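PDB 3ORQ: N5-Carboxyaminoimidazole ribonucleotide synthetase, which catalyses the ATP-dependent carboxylation of 5-aminoimidazole ribonucleotide with bicarbonate to N5-carboxyaminoimidazole ribonucleotide, a step of purine biosynthesis. Local coordinates for the interface of chains A and B. Residues are numbered along the deposited sequence; one frame, centred on the assembly and turned at random. Chains: chain A/B, N5-Carboxyaminoimidazole ribonucleotide synthetase.

Contact 1: the interface of chains A and B. Residues chain A 10-11; chain B 323, 327, 330, 340, 346.
The carboxylate oxygen OE1 of B:Glu327 lies 3.5 Å from CZ at the far end of the A:Phe11 ring, and on its own side it takes a hydrogen bond of 2.8 Å from the guanidinium NH2 of B:Arg346. That donor meets OE1 on the syn side but tilted out of the carboxylate plane, while NH1 of B:Arg346 reaches the sister oxygen OE2 from above that plane at 3.0 Å. The end-on, two-nitrogen salt bridge fixes both charged groups beside the ring rim; the carboxylate is turned 25° from the ring plane. An arginine suits this place because its flat group can hold both oxygens and still pack, here with one face over CB of B:Leu323.

Phenylalanine suits its own place because an apolar face packs on isoleucine while the rim meets the ion pair. CG2 of B:Ile340 sits over that face, 3.9 Å from the centroid, and CG1 and CD1 lie near CD2 of the ring. With CG between the backbone N and the carbonyl carbon (chi1 64°), A:Phe11 points its ring into chain B. CD1 of B:Leu323 lies 4.1 Å from its CZ.

A:Phe11 belongs to a loop just ahead of strand 14-18; its pocket draws on helix 320-326, the short turn 327-332, strand 338-340 and the loop residue B:Arg346.

Contact 2: the interface of chains A and B. Residues chain A 334-335, 337, 358; chain B 287-288, 296.
A:His337 lays its imidazole against the phenol ring of B:Tyr288, an aromatic stack between two copies of this ATP-grasp enzyme. The centroids are 4.4 Å apart and the planes 30° from parallel. NE2 of A:His337 comes nearest, over the tyrosine face toward its rim and 3.3 Å from CE2 of B:Tyr288; CE1 and CD2 follow close behind, and the other end of the imidazole tilts away. With CG anti to the carbonyl carbon (chi1 -66°), the ring swings out over the tyrosine. A histidine suits the spot because one flat ring can both stack and donate; NE2 also makes a weak hydrogen bond, 3.0 Å long and bent to 125° at the hydrogen, to the backbone O of B:Asp287.

At the far end of the tyrosine the packing stays close. Its hydroxyl OH reaches the backbone O of A:Pro334 at 3.1 Å in a weak hydrogen bond, with that oxygen in the plane of the phenol ring at its edge. Tyrosine suits the place because it offers a face to the histidine and a hydroxyl to A:Pro334. CD1 of A:Leu358, on strand 351-358, packs on CB of B:Asp287 at 3.7 Å.

Beyond the proline the fit is looser: CD1 of B:Leu296 comes no nearer to CB of A:Pro334 than 4.3 Å. OD2 of B:Asp287 lies 5.6 Å from NE2 of A:His337, too far for a direct bond, though the carboxylate might mildly favour a protonated ring.

Contact 3: the interface of chains A and B. Residues chain A 25, 29, 32-33, 52; chain B 29, 32-33, 52.
The side-chain amine NZ of A:Lys25 donates to the backbone O of B:Gln32 at 2.8 Å, approaching from above the carbonyl plane, and so joins helix 22-33 of one chain to its copy in the other. Lysine is apt here: with CG anti to the backbone N (chi1 171°) and the chain extended beyond it, NZ reaches the last turn of the partner helix, where a positive charge would be expected to favour the helix end.

The polar meeting of the two Gln29 side chains, which run past each other in opposite directions, is doubtful. NE2 of B:Gln29 makes a weak bond of 2.9 Å to OE1 of A:Gln29, but that OE1 also lies 3.0 Å from the backbone O of B:Gln29, a clash of two acceptors as modelled. The amide of A:Gln29 may be flipped. Glutamine could give and accept here, yet chi2 of -167° in A:Gln29 and -112° in B:Gln29 keeps the pair from exact two-fold symmetry.

Water extends the lysine's reach. Water 1 connects NZ of A:Lys25 to the backbone O of B:Lys33, and water 2 connects it to the side-chain OE1 of B:Gln32.

Apolar packing pairs each Val52 with the opposite Gln32: CG1 of A:Val52 rests 3.7 Å from CD of B:Gln32, and the twin contact matches it. The compact valine fits against the flat amide.

Bonds within each chain hold that amide in place. NE2 of B:Gln32 donates to the backbone O of B:Val52 at 2.8 Å, with the oxygen almost in the amide plane but the nitrogen well above the carbonyl plane.

Contact 1: the interface of chains A and B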
loop_
_atom_site.group_PDB
_atom_site.type_symbol
_atom_site.label_atom_id
_atom_site.label_comp_id
_atom_site.label_asym_id
_atom_site.label_seq_id
_atom_site.Cartn_x
_atom_site.Cartn_y
_atom_site.Cartn_z
ATOM N N LYS A 10 -8.888 12.923 13.202
ATOM C CA LYS A 10 -9.161 13.112 11.778
ATOM C C LYS A 10 -7.876 13.262 11.009
ATOM O O LYS A 10 -6.817 13.615 11.579
ATOM C CB LYS A 10 -10.072 14.336 11.554
ATOM C CG LYS A 10 -11.530 14.136 12.152
ATOM C CD LYS A 10 -12.311 15.446 12.090
ATOM C CE LYS A 10 -13.808 15.213 12.084
ATOM N NZ LYS A 10 -14.325 14.934 13.438
ATOM N N PHE A 11 -7.940 12.976 9.708
ATOM C CA PHE A 11 -6.752 13.070 8.900
ATOM C C PHE A 11 -6.094 14.407 9.195
ATOM O O PHE A 11 -6.789 15.392 9.522
ATOM C CB PHE A 11 -7.060 12.906 7.398
ATOM C CG PHE A 11 -7.944 14.000 6.828
ATOM C CD1 PHE A 11 -7.425 15.263 6.544
ATOM C CD2 PHE A 11 -9.292 13.759 6.583
ATOM C CE1 PHE A 11 -8.234 16.255 5.996
ATOM C CE2 PHE A 11 -10.109 14.747 6.013
ATOM C CZ PHE A 11 -9.599 15.976 5.729
ATOM N N LEU B 323 -14.608 17.310 0.676
ATOM C CA LEU B 323 -14.182 17.272 2.062
ATOM C C LEU B 323 -15.096 18.154 2.916
ATOM O O LEU B 323 -15.593 17.723 3.950
ATOM C CB LEU B 323 -12.710 17.698 2.219
ATOM C CG LEU B 323 -11.644 16.824 1.540
ATOM C CD1 LEU B 323 -10.191 17.302 1.885
ATOM C CD2 LEU B 323 -11.813 15.350 1.881
ATOM N N GLU B 327 -16.288 15.245 5.263
ATOM C CA GLU B 327 -15.181 14.802 6.125
ATOM C C GLU B 327 -15.650 14.356 7.517
ATOM O O GLU B 327 -15.051 13.452 8.151
ATOM C CB GLU B 327 -14.077 15.879 6.237
ATOM C CG GLU B 327 -14.579 17.201 6.806
ATOM C CD GLU B 327 -13.509 18.310 6.777
ATOM O OE1 GLU B 327 -12.292 17.987 6.744
ATOM O OE2 GLU B 327 -13.891 19.487 6.817
ATOM N N PHE B 330 -16.363 10.485 7.716
ATOM C CA PHE B 330 -15.356 9.480 7.285
ATOM C C PHE B 330 -15.139 8.412 8.330
ATOM O O PHE B 330 -14.999 7.236 8.014
ATOM C CB PHE B 330 -14.007 10.133 6.935
ATOM C CG PHE B 330 -14.029 10.912 5.624
ATOM C CD1 PHE B 330 -15.055 10.709 4.699
ATOM C CD2 PHE B 330 -13.057 11.840 5.340
ATOM C CE1 PHE B 330 -15.086 11.415 3.463
ATOM C CE2 PHE B 330 -13.065 12.523 4.108
ATOM C CZ PHE B 330 -14.103 12.318 3.193
ATOM N N ILE B 340 -6.061 10.275 1.687
ATOM C CA ILE B 340 -6.072 11.723 1.817
ATOM C C ILE B 340 -4.649 12.127 1.518
ATOM O O ILE B 340 -3.727 11.624 2.152
ATOM C CB ILE B 340 -6.499 12.134 3.229
ATOM C CG1 ILE B 340 -7.932 11.653 3.515
ATOM C CG2 ILE B 340 -6.363 13.656 3.461
ATOM C CD1 ILE B 340 -8.977 12.425 2.678
ATOM N N ARG B 346 -6.583 23.577 1.286
ATOM C CA ARG B 346 -7.806 23.074 0.669
ATOM C C ARG B 346 -8.410 24.115 -0.265
ATOM O O ARG B 346 -8.498 25.267 0.113
ATOM C CB ARG B 346 -8.853 22.661 1.721
ATOM C CG ARG B 346 -10.055 21.930 1.092
ATOM C CD ARG B 346 -11.142 21.497 2.127
ATOM N NE ARG B 346 -10.565 20.752 3.229
ATOM C CZ ARG B 346 -11.260 20.313 4.272
ATOM N NH1 ARG B 346 -12.561 20.532 4.359
ATOM N NH2 ARG B 346 -10.654 19.657 5.227
#

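Contact 2: the interface of chains A and B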
loop_
_atom_site.group_PDB
_atom_site.type_symbol
_atom_site.label_atom_id
_atom_site.label_comp_id
_atom_site.label_asym_id
_atom_site.label_seq_id
_atom_site.Cartn_x
_atom_site.Cartn_y
_atom_site.Cartn_z
ATOM N N PRO A 334 7.034 -11.499 -10.996
ATOM C CA PRO A 334 6.166 -10.459 -10.508
ATOM C C PRO A 334 5.062 -11.025 -9.591
ATOM O O PRO A 334 4.567 -10.296 -8.731
ATOM C CB PRO A 334 5.556 -9.882 -11.799
ATOM C CG PRO A 334 5.634 -11.043 -12.805
ATOM C CD PRO A 334 6.909 -11.694 -12.454
ATOM N N GLU A 335 4.724 -12.305 -9.745
ATOM C CA GLU A 335 3.694 -12.969 -8.929
ATOM C C GLU A 335 4.183 -13.228 -7.502
ATOM O O GLU A 335 3.424 -13.745 -6.690
ATOM C CB GLU A 335 3.146 -14.272 -9.590
ATOM C CG GLU A 335 4.139 -15.434 -9.646
ATOM C CD GLU A 335 5.114 -15.399 -10.843
ATOM O OE1 GLU A 335 5.376 -14.327 -11.411
ATOM O OE2 GLU A 335 5.636 -16.467 -11.219
ATOM N N HIS A 337 5.124 -10.630 -5.545
ATOM C CA HIS A 337 4.756 -9.398 -4.801
ATOM C C HIS A 337 5.779 -9.167 -3.698
ATOM O O HIS A 337 5.507 -9.374 -2.501
ATOM C CB HIS A 337 3.339 -9.452 -4.213
ATOM C CG HIS A 337 2.232 -9.492 -5.241
ATOM N ND1 HIS A 337 1.602 -10.662 -5.622
ATOM C CD2 HIS A 337 1.652 -8.509 -5.959
ATOM C CE1 HIS A 337 0.688 -10.402 -6.538
ATOM N NE2 HIS A 337 0.684 -9.094 -6.744
ATOM N N LEU A 358 -0.269 -14.713 -4.366
ATOM C CA LEU A 358 -1.703 -14.937 -4.421
ATOM C C LEU A 358 -1.926 -16.139 -5.286
ATOM O O LEU A 358 -1.281 -16.274 -6.315
ATOM C CB LEU A 358 -2.418 -13.720 -5.003
ATOM C CG LEU A 358 -2.276 -12.422 -4.184
ATOM C CD1 LEU A 358 -3.057 -11.266 -4.847
ATOM C CD2 LEU A 358 -2.763 -12.655 -2.744
ATOM N N ASP B 287 -5.007 -7.230 -8.079
ATOM C CA ASP B 287 -3.853 -7.891 -7.476
ATOM C C ASP B 287 -2.571 -7.071 -7.549
ATOM O O ASP B 287 -1.664 -7.279 -6.742
ATOM C CB ASP B 287 -3.637 -9.337 -8.001
ATOM C CG ASP B 287 -3.750 -9.501 -9.552
ATOM O OD1 ASP B 287 -3.999 -8.526 -10.299
ATOM O OD2 ASP B 287 -3.563 -10.655 -10.042
ATOM N N TYR B 288 -2.511 -6.159 -8.516
ATOM C CA TYR B 288 -1.386 -5.216 -8.698
ATOM C C TYR B 288 -2.018 -3.856 -8.875
ATOM O O TYR B 288 -3.092 -3.769 -9.458
ATOM C CB TYR B 288 -0.596 -5.501 -10.011
ATOM C CG TYR B 288 0.060 -6.857 -10.034
ATOM C CD1 TYR B 288 -0.677 -8.009 -10.452
ATOM C CD2 TYR B 288 1.403 -7.014 -9.652
ATOM C CE1 TYR B 288 -0.101 -9.269 -10.448
ATOM C CE2 TYR B 288 2.015 -8.303 -9.663
ATOM C CZ TYR B 288 1.247 -9.421 -10.054
ATOM O OH TYR B 288 1.818 -10.694 -10.097
ATOM N N LEU B 296 7.836 -1.682 -11.439
ATOM C CA LEU B 296 8.346 -2.845 -12.139
ATOM C C LEU B 296 8.832 -2.528 -13.539
ATOM O O LEU B 296 9.921 -2.910 -13.912
ATOM C CB LEU B 296 7.260 -3.939 -12.235
ATOM C CG LEU B 296 6.808 -4.673 -10.964
ATOM C CD1 LEU B 296 5.648 -5.644 -11.307
ATOM C CD2 LEU B 296 7.963 -5.399 -10.304
#

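Contact 3: the interface of chains A and B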
loop_
_atom_site.group_PDB
_atom_site.type_symbol
_atom_site.label_atom_id
_atom_site.label_comp_id
_atom_site.label_asym_id
_atom_site.label_seq_id
_atom_site.Cartn_x
_atom_site.Cartn_y
_atom_site.Cartn_z
ATOM N N LYS A 25 7.287 0.567 9.672
ATOM C CA LYS A 25 7.353 1.104 8.327
ATOM C C LYS A 25 6.016 0.889 7.673
ATOM O O LYS A 25 5.426 1.784 7.078
ATOM C CB LYS A 25 8.459 0.366 7.522
ATOM C CG LYS A 25 8.485 0.695 5.973
ATOM C CD LYS A 25 9.507 -0.175 5.186
ATOM C CE LYS A 25 9.551 0.319 3.745
ATOM N NZ LYS A 25 10.515 -0.434 2.951
ATOM N N GLN A 29 3.339 3.656 6.312
ATOM C CA GLN A 29 2.821 3.710 4.930
ATOM C C GLN A 29 1.304 3.752 4.886
ATOM O O GLN A 29 0.731 4.538 4.125
ATOM C CB GLN A 29 3.379 2.583 4.068
ATOM C CG GLN A 29 4.907 2.772 3.841
ATOM C CD GLN A 29 5.475 1.875 2.728
ATOM O OE1 GLN A 29 5.520 2.282 1.595
ATOM N NE2 GLN A 29 5.847 0.628 3.063
ATOM N N GLN A 32 0.282 7.311 6.199
ATOM C CA GLN A 32 0.464 8.421 5.222
ATOM C C GLN A 32 -0.558 8.359 4.085
ATOM O O GLN A 32 -1.157 9.370 3.699
ATOM C CB GLN A 32 1.899 8.450 4.704
ATOM C CG GLN A 32 2.857 9.103 5.735
ATOM C CD GLN A 32 3.978 9.782 5.068
ATOM O OE1 GLN A 32 3.762 10.607 4.163
ATOM N NE2 GLN A 32 5.210 9.447 5.464
ATOM N N LYS A 33 -0.807 7.162 3.561
ATOM C CA LYS A 33 -1.915 6.955 2.635
ATOM C C LYS A 33 -3.280 7.571 3.128
ATOM O O LYS A 33 -3.977 8.183 2.354
ATOM C CB LYS A 33 -2.127 5.456 2.419
ATOM C CG LYS A 33 -3.421 5.136 1.647
ATOM C CD LYS A 33 -3.540 3.649 1.490
ATOM C CE LYS A 33 -3.754 2.960 2.848
ATOM N NZ LYS A 33 -3.989 1.508 2.663
ATOM N N VAL A 52 9.668 6.934 5.647
ATOM C CA VAL A 52 8.227 7.080 5.501
ATOM C C VAL A 52 7.592 7.766 6.748
ATOM O O VAL A 52 6.415 7.512 7.106
ATOM C CB VAL A 52 7.584 5.707 5.209
ATOM C CG1 VAL A 52 7.952 5.241 3.817
ATOM C CG2 VAL A 52 7.986 4.671 6.239
ATOM N N GLN B 29 5.507 5.287 -2.605
ATOM C CA GLN B 29 5.066 4.298 -1.616
ATOM C C GLN B 29 5.272 2.875 -2.113
ATOM O O GLN B 29 5.708 2.030 -1.343
ATOM C CB GLN B 29 3.585 4.526 -1.240
ATOM C CG GLN B 29 3.357 5.789 -0.394
ATOM C CD GLN B 29 2.948 5.449 0.975
ATOM O OE1 GLN B 29 1.914 5.898 1.460
ATOM N NE2 GLN B 29 3.772 4.610 1.643
ATOM N N GLN B 32 9.165 2.316 -2.243
ATOM C CA GLN B 32 9.704 2.017 -0.924
ATOM C C GLN B 32 9.271 0.664 -0.387
ATOM O O GLN B 32 10.061 -0.042 0.211
ATOM C CB GLN B 32 9.388 3.127 0.057
ATOM C CG GLN B 32 10.355 4.288 -0.093
ATOM C CD GLN B 32 10.539 4.972 1.197
ATOM O OE1 GLN B 32 10.910 4.332 2.212
ATOM N NE2 GLN B 32 10.248 6.272 1.216
ATOM N N LYS B 33 8.011 0.299 -0.640
ATOM C CA LYS B 33 7.536 -1.025 -0.324
ATOM C C LYS B 33 8.449 -2.091 -0.980
ATOM O O LYS B 33 8.786 -3.097 -0.356
ATOM C CB LYS B 33 6.083 -1.192 -0.773
ATOM C CG LYS B 33 5.630 -2.621 -0.700
ATOM C CD LYS B 33 4.210 -2.797 -1.246
ATOM C CE LYS B 33 4.181 -2.716 -2.760
ATOM N NZ LYS B 33 2.790 -2.679 -3.307
ATOM N N VAL B 52 7.601 10.660 1.822
ATOM C CA VAL B 52 7.837 9.272 1.468
ATOM C C VAL B 52 8.998 9.172 0.496
ATOM O O VAL B 52 9.013 8.293 -0.368
ATOM C CB VAL B 52 6.563 8.575 0.922
ATOM C CG1 VAL B 52 5.581 8.332 2.031
ATOM C CG2 VAL B 52 5.886 9.389 -0.180
HETATM O O HOH W 1 9.107 -2.929 2.507
HETATM O O HOH W 2 12.143 1.828 2.108
#

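The three contacts belong to one two-fold interface between identical chains. Contact 3 lies about 19 Å from contact 1 and 18 Å from contact 2, measured between the centres of their C-alpha atoms, while contacts 1 and 2 are about 30 Å apart. Contact 3 therefore occupies the middle, where helix 22-33 meets its own copy, and contacts 1 and 2 flank it. In sequence, strand 338-340 of contact 1 follows position 337 of contact 2, but here the two come from opposite chains and adjoin only through the symmetry twin. The arrangement is consistent with a dimer, although the coordinates alone do not prove it in solution.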